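Local coordinates for HicB3 antitoxin (PDB 4P78), which probably neutralises the HicA3 toxin by binding it directly, as the antitoxin partner of a Yersinia pestis toxin-antitoxin pair, at residues I5-F8 with G13-G16. Sequence-based numbering, arbitrary orientation.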
loop_
_atom_site.group_PDB
_atom_site.type_symbol
_atom_site.label_atom_id
_atom_site.label_comp_id
_atom_site.label_asym_id
_atom_site.label_seq_id
_atom_site.Cartn_x
_atom_site.Cartn_y
_atom_site.Cartn_z
ATOM N N ILE A 5 0.796 -4.544 -4.323
ATOM C CA ILE A 5 1.874 -5.455 -3.944
ATOM C C ILE A 5 2.058 -5.398 -2.433
ATOM O O ILE A 5 1.777 -4.375 -1.808
ATOM C CB ILE A 5 3.210 -5.119 -4.653
ATOM C CG1 ILE A 5 3.594 -3.656 -4.430
ATOM C CG2 ILE A 5 3.130 -5.448 -6.165
ATOM C CD1 ILE A 5 5.004 -3.316 -4.911
ATOM N N PHE A 6 2.483 -6.507 -1.840
ATOM C CA PHE A 6 2.842 -6.540 -0.425
ATOM C C PHE A 6 4.356 -6.554 -0.378
ATOM O O PHE A 6 4.972 -7.422 -0.999
ATOM C CB PHE A 6 2.289 -7.785 0.296
ATOM C CG PHE A 6 0.809 -7.766 0.543
ATOM C CD1 PHE A 6 0.024 -6.691 0.156
ATOM C CD2 PHE A 6 0.203 -8.829 1.188
ATOM C CE1 PHE A 6 -1.331 -6.693 0.398
ATOM C CE2 PHE A 6 -1.154 -8.829 1.438
ATOM C CZ PHE A 6 -1.917 -7.761 1.044
ATOM N N ILE A 7 4.978 -5.604 0.323
ATOM C CA ILE A 7 6.425 -5.643 0.403
ATOM C C ILE A 7 6.963 -5.620 1.833
ATOM O O ILE A 7 6.318 -5.136 2.768
ATOM C CB ILE A 7 7.077 -4.493 -0.397
ATOM C CG1 ILE A 7 6.865 -3.150 0.271
ATOM C CG2 ILE A 7 6.571 -4.468 -1.833
ATOM C CD1 ILE A 7 7.574 -2.031 -0.450
ATOM N N PHE A 8 8.174 -6.146 1.964
ATOM C CA PHE A 8 8.796 -6.419 3.247
ATOM C C PHE A 8 10.243 -5.985 3.180
ATOM O O PHE A 8 10.904 -6.163 2.153
ATOM C CB PHE A 8 8.700 -7.908 3.590
ATOM C CG PHE A 8 7.310 -8.435 3.565
ATOM C CD1 PHE A 8 6.548 -8.471 4.723
ATOM C CD2 PHE A 8 6.745 -8.878 2.377
ATOM C CE1 PHE A 8 5.253 -8.958 4.694
ATOM C CE2 PHE A 8 5.450 -9.348 2.352
ATOM C CZ PHE A 8 4.703 -9.383 3.517
ATOM N N GLY A 13 17.171 -4.386 0.365
ATOM C CA GLY A 13 16.183 -3.336 0.214
ATOM C C GLY A 13 14.802 -3.867 0.567
ATOM O O GLY A 13 14.401 -3.852 1.732
ATOM N N PHE A 14 14.074 -4.346 -0.440
ATOM C CA PHE A 14 12.743 -4.906 -0.220
ATOM C C PHE A 14 12.473 -6.129 -1.089
ATOM O O PHE A 14 13.052 -6.288 -2.161
ATOM C CB PHE A 14 11.656 -3.872 -0.509
ATOM C CG PHE A 14 11.878 -2.544 0.160
ATOM C CD1 PHE A 14 11.355 -2.296 1.415
ATOM C CD2 PHE A 14 12.601 -1.543 -0.477
ATOM C CE1 PHE A 14 11.550 -1.071 2.029
ATOM C CE2 PHE A 14 12.802 -0.320 0.132
ATOM C CZ PHE A 14 12.275 -0.085 1.385
ATOM N N ASP A 15 11.557 -6.976 -0.637
ATOM C CA ASP A 15 10.954 -7.950 -1.540
ATOM C C ASP A 15 9.478 -8.092 -1.212
ATOM O O ASP A 15 8.986 -7.478 -0.259
ATOM C CB ASP A 15 11.689 -9.297 -1.472
ATOM C CG ASP A 15 11.682 -9.920 -0.081
ATOM O OD1 ASP A 15 12.603 -10.709 0.207
ATOM O OD2 ASP A 15 10.759 -9.657 0.724
ATOM N N GLY A 16 8.763 -8.878 -2.010
ATOM C CA GLY A 16 7.372 -9.145 -1.725
ATOM C C GLY A 16 6.695 -9.907 -2.838
ATOM O O GLY A 16 7.353 -10.594 -3.613
#
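Phe8 and Asp15 face each other as a hydrogen-bonded pair in the beta hairpin formed by strands 2-9 and 14-17, the central two strands of the antiparallel sheet of this HicB-like antitoxin. Both backbone bonds of the pair are made: Phe8 N gives its hydrogen to Asp15 O at 2.7 Å, and Asp15 N returns one to Phe8 O at 3.0 Å. The pair illustrates how a sheet shares out its acceptors, since each carbonyl oxygen also receives a CA-H contact, Asp15 O from Ile7 CA at 3.2 Å and Phe8 O from Phe14 CA at 3.3 Å. One residue further along, Ile7 and Gly16 form a non-hydrogen-bonded pair with their CA atoms just 4.2 Å apart. Here Gly16 CA sits 3.0 Å from Phe6 O in another CA-H...O contact, a closeness that the lack of a side chain permits. On the sides turned away from each other the two strands bond to their other neighbours: Ile7 makes a backbone hydrogen bond with Ile78 of strand 78-83, and Phe14 and Gly16 with Gly28 and Phe26 of strand 25-28.

Ile7 and Phe14 share the side of the sheet packed against helix 31-52, where Ile7 CD1 approaches the Phe14 ring obliquely, and that ring stacks on Phe31. Phe8 and Asp15 lie on the opposite side, where both touch the HicA3 toxin chain and Phe8 also packs on Glu75 of helix 70-75. Asp15 CG lies between its backbone N and carbonyl carbon (chi1 60°), which leaves OD2 3.9 Å from Phe8 CB; this same OD2 is hydrogen-bonded to OG of Ser50 of the toxin chain.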